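Local coordinates for protein phosphoinositol-specific phospholipase C (PDB 5FYP) that probably cleaves phosphoinositides between the diacylglycerol and the phosphorylated headgroup as a calcium-dependent bacterial phospholipase C, at residues A[19-31]-A[39-51]. Numbering follows the deposited sequence.
Sequences GIAQVACHNCYEK and SVLDSVRTLELDF. With CA (calcium ion), chain I.
The ring of Y29 meets strand 46-51 at its rim: E48 O lies in the ring plane, 3.4 Å from Y29 CD2, while N27 O sits over one face, offset toward the rim. Near the plane too is D50 OD2, to which Y29 OH donates at 2.6 Å, arriving from above the carboxylate, whose plane is turned 58° from the ring. Y29 CB packs on L49 CD2. At the other end of the calcium site the H26 imidazole lies alongside the E48 carboxylate, CD2 nearest OE1, the planes 14° apart, and stacks with Y283.

Strands 20-25 and 46-51 run nearly parallel, axes 22° apart, as neighbours in a TIM-barrel-like fold, consistent with the family; C25 N donates to T46 O in a nearly straight bond.

Calcium joins the two segments through the side chain of N27, E48 OE2 at 2.4 Å and D50 OD1 at 2.3 Å, with two waters and D119 completing the site. E48 OE1 accepts from N27 N (2.9 Å) and forms a salt bridge with R260; with CG anti to the backbone N, the extended chain carries the carboxylate to the metal. A phenylalanine in place of Y29 would probably leave D50 OD2 without its hydroxyl donor and D50 less firmly oriented toward calcium.

The C25-C28 disulfide packs against V40 and L47. T46 OG1 donates to Q22 OE1 (2.8 Å) from above the amide plane, and a water ties Q22 OE1 and V23 O to R45 N.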
loop_
_atom_site.group_PDB
_atom_site.type_symbol
_atom_site.label_atom_id
_atom_site.label_comp_id
_atom_site.label_asym_id
_atom_site.label_seq_id
_atom_site.Cartn_x
_atom_site.Cartn_y
_atom_site.Cartn_z
ATOM N N GLY A 19 -1.648 6.904 -13.364
ATOM C CA GLY A 19 -0.656 7.302 -14.373
ATOM C C GLY A 19 0.642 7.814 -13.825
ATOM O O GLY A 19 1.447 8.353 -14.610
ATOM N N ILE A 20 0.876 7.644 -12.523
ATOM C CA ILE A 20 2.077 8.144 -11.865
ATOM C C ILE A 20 2.958 6.962 -11.425
ATOM O O ILE A 20 2.479 6.003 -10.809
ATOM C CB ILE A 20 1.712 9.024 -10.657
ATOM C CG1 ILE A 20 0.853 10.218 -11.079
ATOM C CG2 ILE A 20 2.964 9.471 -9.932
ATOM C CD1 ILE A 20 0.316 11.033 -9.940
ATOM N N ALA A 21 4.238 7.066 -11.753
ATOM C CA ALA A 21 5.276 6.134 -11.312
ATOM C C ALA A 21 5.997 6.717 -10.097
ATOM O O ALA A 21 6.320 7.916 -10.054
ATOM C CB ALA A 21 6.274 5.880 -12.412
ATOM N N GLN A 22 6.318 5.841 -9.162
ATOM C CA GLN A 22 6.984 6.208 -7.928
ATOM C C GLN A 22 8.086 5.240 -7.575
ATOM O O GLN A 22 7.943 4.008 -7.723
ATOM C CB GLN A 22 6.009 6.188 -6.744
ATOM C CG GLN A 22 4.775 7.027 -6.903
ATOM C CD GLN A 22 4.000 7.094 -5.601
ATOM O OE1 GLN A 22 4.579 7.288 -4.507
ATOM N NE2 GLN A 22 2.696 6.971 -5.693
ATOM N N VAL A 23 9.116 5.768 -6.947
ATOM C CA VAL A 23 10.024 4.985 -6.103
ATOM C C VAL A 23 9.323 4.785 -4.758
ATOM O O VAL A 23 8.870 5.750 -4.134
ATOM C CB VAL A 23 11.342 5.742 -5.881
ATOM C CG1 VAL A 23 12.278 4.979 -4.971
ATOM C CG2 VAL A 23 12.022 6.029 -7.224
ATOM N N ALA A 24 9.249 3.531 -4.337
ATOM C CA ALA A 24 8.697 3.142 -3.044
ATOM C C ALA A 24 9.813 2.539 -2.218
ATOM O O ALA A 24 10.816 2.044 -2.735
ATOM C CB ALA A 24 7.573 2.138 -3.235
ATOM N N CYS A 25 9.637 2.533 -0.896
ATOM C CA CYS A 25 10.579 1.816 -0.066
ATOM C C CYS A 25 10.277 0.321 -0.087
ATOM O O CYS A 25 9.218 -0.079 -0.468
ATOM C CB CYS A 25 10.565 2.331 1.372
ATOM S SG CYS A 25 9.379 1.530 2.443
ATOM N N HIS A 26 11.228 -0.474 0.376
ATOM C CA HIS A 26 11.006 -1.869 0.679
ATOM C C HIS A 26 11.386 -2.081 2.153
ATOM O O HIS A 26 12.558 -1.933 2.518
ATOM C CB HIS A 26 11.808 -2.777 -0.240
ATOM C CG HIS A 26 11.450 -4.230 -0.126
ATOM N ND1 HIS A 26 11.946 -5.149 -1.006
ATOM C CD2 HIS A 26 10.653 -4.921 0.724
ATOM C CE1 HIS A 26 11.492 -6.350 -0.684
ATOM N NE2 HIS A 26 10.716 -6.239 0.364
ATOM N N ASN A 27 10.402 -2.359 3.001
ATOM C CA ASN A 27 10.660 -2.641 4.413
ATOM C C ASN A 27 11.367 -1.498 5.134
ATOM O O ASN A 27 12.194 -1.722 6.039
ATOM C CB ASN A 27 11.408 -3.936 4.618
ATOM C CG ASN A 27 10.564 -5.161 4.327
ATOM O OD1 ASN A 27 9.377 -5.089 4.016
ATOM N ND2 ASN A 27 11.202 -6.259 4.339
ATOM N N CYS A 28 11.004 -0.251 4.817
ATOM C CA CYS A 28 11.715 0.892 5.401
ATOM C C CYS A 28 11.468 1.198 6.858
ATOM O O CYS A 28 12.051 2.139 7.386
ATOM C CB CYS A 28 11.521 2.156 4.595
ATOM S SG CYS A 28 9.818 2.631 4.325
ATOM N N TYR A 29 10.623 0.399 7.496
ATOM C CA TYR A 29 10.519 0.391 8.956
ATOM C C TYR A 29 11.735 -0.233 9.649
ATOM O O TYR A 29 11.908 -0.083 10.862
ATOM C CB TYR A 29 9.243 -0.388 9.367
ATOM C CG TYR A 29 9.349 -1.863 9.111
ATOM C CD1 TYR A 29 9.978 -2.692 10.033
ATOM C CD2 TYR A 29 8.946 -2.432 7.915
ATOM C CE1 TYR A 29 10.178 -4.032 9.756
ATOM C CE2 TYR A 29 9.152 -3.762 7.640
ATOM C CZ TYR A 29 9.790 -4.557 8.575
ATOM O OH TYR A 29 10.061 -5.883 8.307
ATOM N N GLU A 30 12.553 -0.966 8.922
ATOM C CA GLU A 30 13.739 -1.569 9.509
ATOM C C GLU A 30 14.820 -0.517 9.734
ATOM O O GLU A 30 15.089 0.341 8.886
ATOM C CB GLU A 30 14.295 -2.708 8.666
ATOM C CG GLU A 30 13.356 -3.871 8.488
ATOM C CD GLU A 30 14.024 -5.053 7.826
ATOM O OE1 GLU A 30 15.029 -5.523 8.398
ATOM O OE2 GLU A 30 13.564 -5.495 6.765
ATOM N N LYS A 31 15.448 -0.614 10.910
ATOM C CA LYS A 31 16.466 0.350 11.313
ATOM C C LYS A 31 17.589 0.466 10.299
ATOM O O LYS A 31 18.200 1.520 10.132
ATOM C CB LYS A 31 17.020 -0.024 12.714
ATOM C CG LYS A 31 16.016 0.137 13.843
ATOM C CD LYS A 31 16.592 -0.349 15.167
ATOM C CE LYS A 31 15.553 -0.383 16.256
ATOM N NZ LYS A 31 16.174 -0.736 17.548
ATOM N N SER A 39 11.543 9.881 8.592
ATOM C CA SER A 39 12.547 10.411 7.668
ATOM C C SER A 39 12.389 9.868 6.252
ATOM O O SER A 39 12.861 10.509 5.312
ATOM C CB SER A 39 13.966 10.133 8.160
ATOM O OG SER A 39 14.323 8.777 8.053
ATOM N N VAL A 40 11.756 8.703 6.085
ATOM C CA VAL A 40 11.556 8.116 4.762
ATOM C C VAL A 40 10.783 9.118 3.879
ATOM O O VAL A 40 11.018 9.210 2.654
ATOM C CB VAL A 40 10.842 6.767 4.865
ATOM C CG1 VAL A 40 10.557 6.236 3.483
ATOM C CG2 VAL A 40 11.680 5.803 5.655
ATOM N N LEU A 41 9.863 9.873 4.490
ATOM C CA LEU A 41 9.045 10.860 3.793
ATOM C C LEU A 41 9.854 12.090 3.333
ATOM O O LEU A 41 9.339 12.931 2.591
ATOM C CB LEU A 41 7.857 11.241 4.644
ATOM C CG LEU A 41 6.848 10.093 4.779
ATOM C CD1 LEU A 41 6.005 10.212 6.013
ATOM C CD2 LEU A 41 5.941 10.003 3.535
ATOM N N ASP A 42 11.130 12.184 3.700
ATOM C CA ASP A 42 11.996 13.185 3.042
ATOM C C ASP A 42 12.334 12.806 1.604
ATOM O O ASP A 42 12.787 13.656 0.838
ATOM C CB ASP A 42 13.308 13.330 3.813
ATOM C CG ASP A 42 13.129 13.845 5.218
ATOM O OD1 ASP A 42 12.067 14.382 5.562
ATOM O OD2 ASP A 42 14.110 13.816 5.955
ATOM N N SER A 43 12.106 11.533 1.247
ATOM C CA SER A 43 12.557 10.987 -0.046
ATOM C C SER A 43 11.476 10.429 -0.944
ATOM O O SER A 43 11.627 10.466 -2.153
ATOM C CB SER A 43 13.605 9.898 0.146
ATOM O OG SER A 43 14.718 10.367 0.862
ATOM N N VAL A 44 10.454 9.803 -0.363
ATOM C CA VAL A 44 9.412 9.089 -1.119
ATOM C C VAL A 44 8.052 9.324 -0.462
ATOM O O VAL A 44 7.963 9.849 0.655
ATOM C CB VAL A 44 9.693 7.579 -1.267
ATOM C CG1 VAL A 44 10.977 7.327 -2.072
ATOM C CG2 VAL A 44 9.760 6.869 0.073
ATOM N N ARG A 45 6.988 8.865 -1.131
ATOM C CA ARG A 45 5.611 8.952 -0.666
ATOM C C ARG A 45 4.941 7.587 -0.537
ATOM O O ARG A 45 3.753 7.533 -0.273
ATOM C CB ARG A 45 4.765 9.903 -1.524
ATOM C CG ARG A 45 5.224 11.346 -1.460
ATOM C CD ARG A 45 4.667 12.087 -0.272
ATOM N NE ARG A 45 5.303 13.420 -0.111
ATOM C CZ ARG A 45 6.461 13.616 0.502
ATOM N NH1 ARG A 45 7.142 12.614 1.032
ATOM N NH2 ARG A 45 6.957 14.837 0.607
ATOM N N THR A 46 5.713 6.515 -0.670
ATOM C CA THR A 46 5.182 5.142 -0.524
ATOM C C THR A 46 6.092 4.390 0.403
ATOM O O THR A 46 7.292 4.223 0.116
ATOM C CB THR A 46 5.015 4.477 -1.894
ATOM O OG1 THR A 46 4.060 5.223 -2.664
ATOM C CG2 THR A 46 4.472 3.056 -1.744
ATOM N N LEU A 47 5.510 3.913 1.507
ATOM C CA LEU A 47 6.230 3.284 2.638
ATOM C C LEU A 47 5.686 1.905 2.891
ATOM O O LEU A 47 4.766 1.456 2.209
ATOM C CB LEU A 47 6.075 4.147 3.925
ATOM C CG LEU A 47 6.885 5.464 3.996
ATOM C CD1 LEU A 47 6.737 6.499 2.930
ATOM C CD2 LEU A 47 6.676 6.054 5.365
ATOM N N GLU A 48 6.284 1.177 3.835
ATOM C CA GLU A 48 5.915 -0.225 4.088
ATOM C C GLU A 48 6.102 -0.541 5.562
ATOM O O GLU A 48 7.095 -0.147 6.162
ATOM C CB GLU A 48 6.745 -1.188 3.242
ATOM C CG GLU A 48 6.386 -2.655 3.422
ATOM C CD GLU A 48 7.022 -3.578 2.407
ATOM O OE1 GLU A 48 7.977 -3.157 1.730
ATOM O OE2 GLU A 48 6.558 -4.751 2.310
ATOM N N LEU A 49 5.158 -1.311 6.096
ATOM C CA LEU A 49 5.185 -1.842 7.446
ATOM C C LEU A 49 4.869 -3.321 7.400
ATOM O O LEU A 49 3.828 -3.699 6.871
ATOM C CB LEU A 49 4.159 -1.123 8.346
ATOM C CG LEU A 49 4.476 0.328 8.635
ATOM C CD1 LEU A 49 3.264 1.108 9.073
ATOM C CD2 LEU A 49 5.604 0.434 9.661
ATOM N N ASP A 50 5.716 -4.156 8.027
ATOM C CA ASP A 50 5.404 -5.571 8.227
ATOM C C ASP A 50 4.799 -5.722 9.614
ATOM O O ASP A 50 5.418 -5.286 10.605
ATOM C CB ASP A 50 6.667 -6.437 8.157
ATOM C CG ASP A 50 7.276 -6.536 6.765
ATOM O OD1 ASP A 50 6.664 -6.096 5.794
ATOM O OD2 ASP A 50 8.409 -7.074 6.674
ATOM N N PHE A 51 3.615 -6.350 9.703
ATOM C CA PHE A 51 2.935 -6.364 10.998
ATOM C C PHE A 51 2.488 -7.751 11.402
ATOM O O PHE A 51 1.998 -8.555 10.601
ATOM C CB PHE A 51 1.811 -5.315 11.051
ATOM C CG PHE A 51 0.582 -5.628 10.234
ATOM C CD1 PHE A 51 0.501 -5.382 8.863
ATOM C CD2 PHE A 51 -0.563 -6.107 10.863
ATOM C CE1 PHE A 51 -0.661 -5.624 8.152
ATOM C CE2 PHE A 51 -1.730 -6.325 10.162
ATOM C CZ PHE A 51 -1.782 -6.097 8.812
HETATM CA CA CA I . 7.461 -6.508 3.659
HETATM O O HOH W 1 1.756 7.448 -2.888
HETATM O O HOH W 2 7.183 7.886 -3.747
HETATM O O HOH W 3 6.372 0.429 -0.420
HETATM O O HOH W 4 8.427 -7.452 1.671
HETATM O O HOH W 5 8.734 -8.445 4.352
#